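Local coordinates for protein 4,5-DOPA dioxygenase extradiol (Escherichia coli, PDB 2PW6) that opens the aromatic ring of DOPA in vitro between carbons 4 and 5 as a zinc-containing extradiol dioxygenase whose physiological substrate is unknown, at residues 122-125 and 126-130; 149-152 and 153-157; 160-163 and 164-167; 208-211 and 212-215. All coordinates share one frame; numbering follows the deposited sequence.

Contact 1. Residues 122-125 and 126-130; sequences GSWG and VLIKM
Trp124 and Ile128 meet one turn apart on helix 121-130, an i, i+4 contact in which an aliphatic chain lies against an indole. Both branches of Ile128 reach the same face of the ring system. CD1 makes a CH-pi contact with the six-membered ring, 3.7 Å from its centroid and only 17° off the ring normal. The shorter branch covers the other end of the indole, where Ile128 CG2 stands 3.5 Å from Trp124 NE1, above the plane and displaced toward the rim. Trp124 presents this face because CG is anti to its backbone N (chi1 177°), which places the ring alongside the isoleucine.

The backbone fixes the spacing: Ile128 N donates to Trp124 O at 2.9 Å, although that oxygen is modelled too close to Ile128 CG1 and its place is doubtful. Leu127 N similarly binds Ser123 O at 2.9 Å. Gly125 takes part through its backbone carbonyl.

The helix start borders the zinc site: Gly122 lies about 4 Å from the side chain of zinc ligand His22, and Ser123 OG bonds to Ser55 and Ser172. Trp124 NE1 is hydrogen-bonded to His88 O, and the ring meets Trp184 of the second subunit. Lys129 ends in a salt bridge to Asp31. With an alanine in place of Trp124, Ile128 CD1 and CG2 would probably lose the ring surface they rest on, and His88 O its indole donor. On the neighbouring flank, Lys129 CG passes 3.3 Å from Gly125 O.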
loop_
_atom_site.group_PDB
_atom_site.type_symbol
_atom_site.label_atom_id
_atom_site.label_comp_id
_atom_site.label_asym_id
_atom_site.label_seq_id
_atom_site.Cartn_x
_atom_site.Cartn_y
_atom_site.Cartn_z
ATOM N N GLY A 122 0.581 4.163 -6.212
ATOM C CA GLY A 122 0.096 5.112 -7.200
ATOM C C GLY A 122 0.945 6.366 -7.282
ATOM O O GLY A 122 1.209 6.856 -8.378
ATOM N N SER A 123 1.330 6.904 -6.118
ATOM C CA SER A 123 2.116 8.137 -6.042
ATOM C C SER A 123 3.533 7.901 -6.514
ATOM O O SER A 123 4.078 8.669 -7.286
ATOM C CB SER A 123 2.152 8.678 -4.610
ATOM O OG SER A 123 0.949 9.371 -4.335
ATOM N N TRP A 124 4.103 6.820 -6.006
ATOM C CA TRP A 124 5.389 6.297 -6.424
ATOM C C TRP A 124 5.440 6.029 -7.934
ATOM O O TRP A 124 6.457 6.263 -8.560
ATOM C CB TRP A 124 5.669 5.033 -5.624
ATOM C CG TRP A 124 6.923 4.330 -5.988
ATOM C CD1 TRP A 124 8.183 4.610 -5.544
ATOM C CD2 TRP A 124 7.042 3.210 -6.854
ATOM N NE1 TRP A 124 9.087 3.736 -6.096
ATOM C CE2 TRP A 124 8.415 2.868 -6.910
ATOM C CE3 TRP A 124 6.121 2.465 -7.608
ATOM C CZ2 TRP A 124 8.894 1.804 -7.676
ATOM C CZ3 TRP A 124 6.595 1.412 -8.381
ATOM C CH2 TRP A 124 7.980 1.088 -8.408
ATOM N N GLY A 125 4.324 5.552 -8.491
ATOM C CA GLY A 125 4.169 5.286 -9.902
ATOM C C GLY A 125 4.211 6.563 -10.708
ATOM O O GLY A 125 4.833 6.611 -11.789
ATOM N N VAL A 126 3.560 7.607 -10.202
ATOM C CA VAL A 126 3.631 8.920 -10.865
ATOM C C VAL A 126 5.026 9.543 -10.780
ATOM O O VAL A 126 5.530 10.060 -11.768
ATOM C CB VAL A 126 2.583 9.915 -10.350
ATOM C CG1 VAL A 126 2.919 11.345 -10.804
ATOM C CG2 VAL A 126 1.178 9.508 -10.830
ATOM N N LEU A 127 5.644 9.481 -9.606
ATOM C CA LEU A 127 6.943 10.090 -9.380
ATOM C C LEU A 127 8.102 9.356 -10.086
ATOM O O LEU A 127 8.985 10.008 -10.624
ATOM C CB LEU A 127 7.222 10.245 -7.875
ATOM C CG LEU A 127 6.343 11.241 -7.109
ATOM C CD1 LEU A 127 6.570 11.089 -5.653
ATOM C CD2 LEU A 127 6.561 12.699 -7.529
ATOM N N ILE A 128 8.110 8.022 -10.089
ATOM C CA ILE A 128 9.188 7.263 -10.784
ATOM C C ILE A 128 9.191 7.482 -12.299
ATOM O O ILE A 128 10.250 7.428 -12.921
ATOM C CB ILE A 128 9.205 5.720 -10.508
ATOM C CG1 ILE A 128 7.825 5.080 -10.765
ATOM C CG2 ILE A 128 9.783 5.413 -9.134
ATOM C CD1 ILE A 128 7.853 3.537 -11.067
ATOM N N LYS A 129 8.010 7.726 -12.867
ATOM C CA LYS A 129 7.859 8.051 -14.271
ATOM C C LYS A 129 8.194 9.506 -14.562
ATOM O O LYS A 129 8.775 9.810 -15.612
ATOM C CB LYS A 129 6.418 7.776 -14.738
ATOM C CG LYS A 129 6.068 6.300 -14.850
ATOM C CD LYS A 129 6.982 5.578 -15.828
ATOM C CE LYS A 129 6.997 4.081 -15.569
ATOM N NZ LYS A 129 7.345 3.313 -16.810
HETATM N N MSE A 130 7.811 10.397 -13.642
HETATM C CA MSE A 130 7.869 11.828 -13.860
HETATM C C MSE A 130 9.304 12.321 -13.727
HETATM O O MSE A 130 9.832 12.975 -14.636
HETATM C CB MSE A 130 6.956 12.541 -12.876
HETATM C CG MSE A 130 6.451 13.853 -13.332
HETATM SE SE MSE A 130 4.943 14.515 -12.258
HETATM C CE MSE A 130 5.055 16.333 -12.867
#

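Contact 2. Residues 149-152 and 153-157; sequences AAWH and FEMGR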
loop_
_atom_site.group_PDB
_atom_site.type_symbol
_atom_site.label_atom_id
_atom_site.label_comp_id
_atom_site.label_asym_id
_atom_site.label_seq_id
_atom_site.Cartn_x
_atom_site.Cartn_y
_atom_site.Cartn_z
ATOM N N ALA A 149 -14.559 19.935 2.521
ATOM C CA ALA A 149 -14.031 20.167 1.178
ATOM C C ALA A 149 -13.581 21.604 0.875
ATOM O O ALA A 149 -12.609 21.802 0.115
ATOM C CB ALA A 149 -15.062 19.710 0.118
ATOM N N ALA A 150 -14.340 22.574 1.402
ATOM C CA ALA A 150 -14.100 23.998 1.235
ATOM C C ALA A 150 -12.735 24.404 1.850
ATOM O O ALA A 150 -11.988 25.200 1.288
ATOM C CB ALA A 150 -15.250 24.794 1.893
ATOM N N TRP A 151 -12.442 23.804 2.994
ATOM C CA TRP A 151 -11.218 23.992 3.736
ATOM C C TRP A 151 -10.000 23.483 2.931
ATOM O O TRP A 151 -8.995 24.195 2.770
ATOM C CB TRP A 151 -11.370 23.285 5.100
ATOM C CG TRP A 151 -10.283 23.590 6.078
ATOM C CD1 TRP A 151 -10.303 24.538 7.080
ATOM C CD2 TRP A 151 -9.001 22.942 6.159
ATOM N NE1 TRP A 151 -9.114 24.503 7.781
ATOM C CE2 TRP A 151 -8.299 23.536 7.240
ATOM C CE3 TRP A 151 -8.381 21.910 5.428
ATOM C CZ2 TRP A 151 -7.007 23.135 7.607
ATOM C CZ3 TRP A 151 -7.100 21.506 5.799
ATOM C CH2 TRP A 151 -6.426 22.124 6.882
ATOM N N HIS A 152 -10.101 22.264 2.404
ATOM C CA HIS A 152 -9.087 21.740 1.498
ATOM C C HIS A 152 -8.899 22.585 0.260
ATOM O O HIS A 152 -7.769 22.736 -0.205
ATOM C CB HIS A 152 -9.390 20.303 1.147
ATOM C CG HIS A 152 -9.524 19.435 2.358
ATOM N ND1 HIS A 152 -8.437 19.040 3.100
ATOM C CD2 HIS A 152 -10.618 18.942 2.994
ATOM C CE1 HIS A 152 -8.849 18.301 4.116
ATOM N NE2 HIS A 152 -10.169 18.229 4.077
ATOM N N PHE A 153 -9.986 23.153 -0.273
ATOM C CA PHE A 153 -9.879 24.149 -1.355
ATOM C C PHE A 153 -9.113 25.399 -0.874
ATOM O O PHE A 153 -8.223 25.887 -1.577
ATOM C CB PHE A 153 -11.265 24.533 -1.930
ATOM C CG PHE A 153 -11.202 25.463 -3.144
ATOM C CD1 PHE A 153 -11.209 24.950 -4.431
ATOM C CD2 PHE A 153 -11.148 26.845 -2.985
ATOM C CE1 PHE A 153 -11.157 25.797 -5.542
ATOM C CE2 PHE A 153 -11.067 27.701 -4.084
ATOM C CZ PHE A 153 -11.085 27.164 -5.371
ATOM N N GLU A 154 -9.478 25.926 0.297
ATOM C CA GLU A 154 -8.729 27.048 0.901
ATOM C C GLU A 154 -7.232 26.760 1.071
ATOM O O GLU A 154 -6.423 27.665 0.887
ATOM C CB GLU A 154 -9.328 27.531 2.229
ATOM C CG GLU A 154 -10.706 28.202 2.138
ATOM C CD GLU A 154 -10.783 29.452 1.244
ATOM O OE1 GLU A 154 -9.745 29.914 0.687
ATOM O OE2 GLU A 154 -11.923 29.963 1.100
HETATM N N MSE A 155 -6.885 25.508 1.390
HETATM C CA MSE A 155 -5.481 25.045 1.427
HETATM C C MSE A 155 -4.695 25.314 0.147
HETATM O O MSE A 155 -3.566 25.799 0.204
HETATM C CB MSE A 155 -5.391 23.554 1.735
HETATM C CG MSE A 155 -5.739 23.186 3.147
HETATM SE SE MSE A 155 -4.430 23.955 4.448
HETATM C CE MSE A 155 -2.936 22.720 4.122
ATOM N N GLY A 156 -5.273 24.968 -0.998
ATOM C CA GLY A 156 -4.643 25.265 -2.279
ATOM C C GLY A 156 -4.587 26.753 -2.570
ATOM O O GLY A 156 -3.730 27.209 -3.316
ATOM N N ARG A 157 -5.519 27.512 -1.997
ATOM C CA ARG A 157 -5.470 28.962 -2.076
ATOM C C ARG A 157 -4.218 29.502 -1.348
ATOM O O ARG A 157 -3.549 30.413 -1.832
ATOM C CB ARG A 157 -6.748 29.566 -1.463
ATOM C CG ARG A 157 -7.956 29.588 -2.358
ATOM C CD ARG A 157 -7.842 30.767 -3.292
ATOM N NE ARG A 157 -8.553 30.578 -4.559
ATOM C CZ ARG A 157 -9.824 30.918 -4.765
ATOM N NH1 ARG A 157 -10.567 31.430 -3.781
ATOM N NH2 ARG A 157 -10.367 30.737 -5.961
#
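Trp151 and Met155, modelled as selenomethionine, form a Met-aromatic contact one turn apart on helix 149-159, which packs against helix 236-243 (Met155 on Tyr240) and strand 138-144 (His152 on Ile143). This is the tight part: Met155 CG lies 3.4 Å from Trp151 CZ3, and SE is 4.1 Å from the centroid of the six-membered ring, 31° off its normal, hence oblique. The two side chains run side by side, and bends at chi2 and chi3 (-65° and -75°) fold the Met155 chain along the indole. Trp151 CE3 also packs 3.7 Å above one face of the His152 imidazole, which is anchored by Tyr240 at ND1 and by Lys147 O at NE2. With an alanine here in place of Trp151, the Met155 tail would probably lose its aromatic bed and be freer to turn.

The Glu154 side is looser in kind: just CB and CG touch the preceding turn, with CG 3.4 Å from Ala150 O, while the carboxylate leads away. Of the backbone bonds across, only Gly156 N to His152 O, at 3.4 Å, is weak. Exposed Arg157 turns back on Phe153, whose ring comes edge-on, CE2 3.5 Å above the centre of the guanidinium plane.

Contact 3. Residues 160-163 and 164-167; sequences AALR and DEGI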
loop_
_atom_site.group_PDB
_atom_site.type_symbol
_atom_site.label_atom_id
_atom_site.label_comp_id
_atom_site.label_asym_id
_atom_site.label_seq_id
_atom_site.Cartn_x
_atom_site.Cartn_y
_atom_site.Cartn_z
ATOM N N ALA A 160 -0.843 28.467 -3.181
ATOM C CA ALA A 160 -0.653 29.191 -4.438
ATOM C C ALA A 160 0.605 30.087 -4.427
ATOM O O ALA A 160 1.397 30.062 -5.374
ATOM C CB ALA A 160 -1.929 30.013 -4.799
ATOM N N ALA A 161 0.801 30.841 -3.344
ATOM C CA ALA A 161 2.008 31.663 -3.215
ATOM C C ALA A 161 3.309 30.889 -3.516
ATOM O O ALA A 161 4.230 31.430 -4.108
ATOM C CB ALA A 161 2.072 32.338 -1.813
ATOM N N LEU A 162 3.396 29.631 -3.120
ATOM C CA LEU A 162 4.639 28.885 -3.342
ATOM C C LEU A 162 4.972 28.641 -4.812
ATOM O O LEU A 162 6.106 28.247 -5.143
ATOM C CB LEU A 162 4.624 27.563 -2.609
ATOM C CG LEU A 162 4.503 27.552 -1.091
ATOM C CD1 LEU A 162 4.192 26.132 -0.671
ATOM C CD2 LEU A 162 5.801 28.072 -0.442
ATOM N N ARG A 163 3.997 28.893 -5.690
ATOM C CA ARG A 163 4.182 28.653 -7.108
ATOM C C ARG A 163 5.116 29.686 -7.760
ATOM O O ARG A 163 5.794 29.383 -8.741
ATOM C CB ARG A 163 2.834 28.569 -7.817
ATOM C CG ARG A 163 1.997 27.340 -7.417
ATOM C CD ARG A 163 0.655 27.343 -8.132
ATOM N NE ARG A 163 0.834 27.355 -9.588
ATOM C CZ ARG A 163 -0.000 27.937 -10.447
ATOM N NH1 ARG A 163 -1.117 28.544 -10.024
ATOM N NH2 ARG A 163 0.283 27.905 -11.742
ATOM N N ASP A 164 5.152 30.886 -7.183
ATOM C CA ASP A 164 6.089 31.949 -7.571
ATOM C C ASP A 164 7.464 31.837 -6.856
ATOM O O ASP A 164 8.359 32.648 -7.098
ATOM C CB ASP A 164 5.459 33.310 -7.273
ATOM C CG ASP A 164 4.165 33.549 -8.040
ATOM O OD1 ASP A 164 4.098 33.171 -9.223
ATOM O OD2 ASP A 164 3.216 34.134 -7.468
ATOM N N GLU A 165 7.626 30.831 -5.994
ATOM C CA GLU A 165 8.885 30.595 -5.282
ATOM C C GLU A 165 9.615 29.347 -5.762
ATOM O O GLU A 165 10.398 28.770 -5.009
ATOM C CB GLU A 165 8.647 30.503 -3.774
ATOM C CG GLU A 165 8.086 31.780 -3.172
ATOM C CD GLU A 165 7.593 31.622 -1.751
ATOM O OE1 GLU A 165 8.046 30.700 -1.035
ATOM O OE2 GLU A 165 6.750 32.449 -1.341
ATOM N N GLY A 166 9.361 28.947 -7.010
ATOM C CA GLY A 166 10.012 27.779 -7.636
ATOM C C GLY A 166 9.473 26.407 -7.232
ATOM O O GLY A 166 10.153 25.380 -7.432
ATOM N N ILE A 167 8.261 26.378 -6.670
ATOM C CA ILE A 167 7.740 25.150 -6.057
ATOM C C ILE A 167 6.563 24.593 -6.839
ATOM O O ILE A 167 5.585 25.288 -7.091
ATOM C CB ILE A 167 7.340 25.312 -4.534
ATOM C CG1 ILE A 167 8.453 25.971 -3.692
ATOM C CG2 ILE A 167 6.820 23.971 -3.947
ATOM C CD1 ILE A 167 9.832 25.331 -3.800
#
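Leu162 and Ile167 are joined first by backbone hydrogen bonds, at the turn that follows helix 149-159. Leu162 O accepts from two N-H groups. Ile167 N comes from five residues ahead at 3.2 Å, tilted 18° from the carbonyl plane, and Glu165 N adds a weak bond at 3.1 Å. One residue earlier, Ala161 O accepts from Asp164 N at 3.3 Å, the donor 50° out of the carbonyl plane and so not on a lone pair. The oxygen that binds farthest along the chain is thus approached more nearly in line than the one before it.

The apolar contacts are modest. Leu162 CB faces Ile167 CB at 4.0 Å, and the same Ile167 CB lies 3.2 Å from Leu162 O, bringing the branched carbon close in beside the carbonyl. Leu162 CD2 crosses the end of Glu165 and touches OE1 at 3.5 Å. With CG anti to the carbonyl carbon, the Glu165 chain points back toward the preceding turn, and its extension beyond CG brings OE1 to this methyl.

The charged side chains pair with residues outside the turn rather than with each other. Arg163 NE and Asp164 OD1 remain 6.7 Å apart. Arg163 pairs with Glu249 and also donates to Met15 O, Asp164 pairs with Arg14, and Glu165 with Arg100.

Gly166 has a positive phi, which reverses the chain before Ile167 enters the sheet. The i to i+5 bond closed over a glycine in the left-handed helical region makes this a pi-turn, leading from helix 149-159 into strand 167-173 within a beta-alpha-beta crossover.

Contact 4. Residues 208-211 and 212-215; sequences QGPV and EQHP
Pro210 lays its ring against the aliphatic part of Gln213, CB to CG 3.9 Å, the two side chains crossing at a slant on the exposed side of the turn. The same pair is closed by the backbone, where Gln213 N donates to Pro210 O at 2.9 Å. A second bond follows one residue on, from His214 N to Val211 O at 2.8 Å, and is the straighter of the two at the hydrogen.

In both, the donor stands well above the carbonyl plane, by 50° and 58° respectively. These are two overlapping i, i+3 turns, the bonding of a single 3-10 turn, and the helical backbone angles of Val211 and Glu212 agree. Gly209 enters the turn with an extended backbone at which a CB would collide with Pro210 CD and with the carbonyl oxygen before it.

Val211 has CG1 between its backbone N and carbonyl carbon (chi1 56°), a rotamer that sets CG1 3.1 Å from Glu212 N, a contact between adjacent residues. His214 adds to the second turn with CB 3.2 Å from Val211 O. Its ring leads inward, and ND1 takes a hydrogen bond from Leu216 N.

Glu212 and Gln213 are exposed, whereas the His214 ring is buried and meets the rings of Trp207 and Phe153. The turn sits in the loop between helix 192-202 and helix 225-228, with Val211 resting on Ala150, Phe153 and Glu154 of helix 149-159.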
loop_
_atom_site.group_PDB
_atom_site.type_symbol
_atom_site.label_atom_id
_atom_site.label_comp_id
_atom_site.label_asym_id
_atom_site.label_seq_id
_atom_site.Cartn_x
_atom_site.Cartn_y
_atom_site.Cartn_z
ATOM N N GLN A 208 -15.831 29.794 -11.279
ATOM C CA GLN A 208 -15.381 30.935 -10.482
ATOM C C GLN A 208 -16.523 31.489 -9.647
ATOM O O GLN A 208 -17.654 31.565 -10.121
ATOM C CB GLN A 208 -14.837 32.029 -11.387
ATOM C CG GLN A 208 -13.794 31.570 -12.408
ATOM C CD GLN A 208 -12.827 32.679 -12.757
ATOM O OE1 GLN A 208 -12.795 33.714 -12.096
ATOM N NE2 GLN A 208 -12.021 32.461 -13.787
ATOM N N GLY A 209 -16.227 31.854 -8.402
ATOM C CA GLY A 209 -17.223 32.416 -7.503
ATOM C C GLY A 209 -16.904 32.081 -6.059
ATOM O O GLY A 209 -15.788 31.652 -5.769
ATOM N N PRO A 210 -17.877 32.263 -5.140
ATOM C CA PRO A 210 -17.631 31.911 -3.731
ATOM C C PRO A 210 -17.372 30.419 -3.560
ATOM O O PRO A 210 -18.103 29.607 -4.127
ATOM C CB PRO A 210 -18.936 32.302 -3.014
ATOM C CG PRO A 210 -19.682 33.192 -3.981
ATOM C CD PRO A 210 -19.241 32.781 -5.360
ATOM N N VAL A 211 -16.343 30.083 -2.778
ATOM C CA VAL A 211 -15.898 28.703 -2.520
ATOM C C VAL A 211 -17.057 27.786 -2.098
ATOM O O VAL A 211 -17.235 26.699 -2.648
ATOM C CB VAL A 211 -14.709 28.677 -1.484
ATOM C CG1 VAL A 211 -15.099 29.390 -0.181
ATOM C CG2 VAL A 211 -14.207 27.257 -1.202
ATOM N N GLU A 212 -17.852 28.269 -1.147
ATOM C CA GLU A 212 -19.019 27.579 -0.611
ATOM C C GLU A 212 -20.029 27.137 -1.669
ATOM O O GLU A 212 -20.786 26.192 -1.448
ATOM C CB GLU A 212 -19.725 28.483 0.408
ATOM C CG GLU A 212 -18.908 28.799 1.658
ATOM C CD GLU A 212 -18.604 27.566 2.518
ATOM O OE1 GLU A 212 -17.767 26.731 2.096
ATOM O OE2 GLU A 212 -19.190 27.448 3.627
ATOM N N GLN A 213 -20.041 27.833 -2.799
ATOM C CA GLN A 213 -20.933 27.507 -3.902
ATOM C C GLN A 213 -20.216 26.807 -5.074
ATOM O O GLN A 213 -20.817 26.621 -6.140
ATOM C CB GLN A 213 -21.682 28.764 -4.417
ATOM C CG GLN A 213 -21.975 29.881 -3.395
ATOM C CD GLN A 213 -23.033 29.518 -2.338
ATOM O OE1 GLN A 213 -23.695 28.477 -2.417
ATOM N NE2 GLN A 213 -23.189 30.395 -1.336
ATOM N N HIS A 214 -18.956 26.404 -4.896
ATOM C CA HIS A 214 -18.219 25.693 -5.971
ATOM C C HIS A 214 -18.766 24.269 -6.125
ATOM O O HIS A 214 -18.807 23.520 -5.151
ATOM C CB HIS A 214 -16.709 25.661 -5.678
ATOM C CG HIS A 214 -15.839 25.409 -6.875
ATOM N ND1 HIS A 214 -16.003 24.326 -7.714
ATOM C CD2 HIS A 214 -14.765 26.086 -7.351
ATOM C CE1 HIS A 214 -15.086 24.356 -8.666
ATOM N NE2 HIS A 214 -14.322 25.417 -8.471
ATOM N N PRO A 215 -19.213 23.905 -7.353
ATOM C CA PRO A 215 -19.689 22.555 -7.689
ATOM C C PRO A 215 -18.709 21.447 -7.303
ATOM O O PRO A 215 -19.126 20.402 -6.809
ATOM C CB PRO A 215 -19.823 22.610 -9.219
ATOM C CG PRO A 215 -20.161 24.003 -9.494
ATOM C CD PRO A 215 -19.313 24.795 -8.527
#

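Contacts 2 and 4 touch directly, their centres 11 Å apart: Val211 CG2 lies 3.6 Å from Phe153 CD2, so the 208-215 turn packs against one side of helix 149-159. Contact 3 begins just two residues after contact 2 ends, carrying the chain from that helix into strand 167-173. Contact 1 stands apart, its centre 24 Å from that of contact 2 and 31 Å from that of contact 4, both on the opposite side of the chain's centre. Of the four, it alone is near the annotated zinc site: the nearest atom of Gly122 lies about 6 Å from a bound zinc ion. The other three are packing elements away from that site.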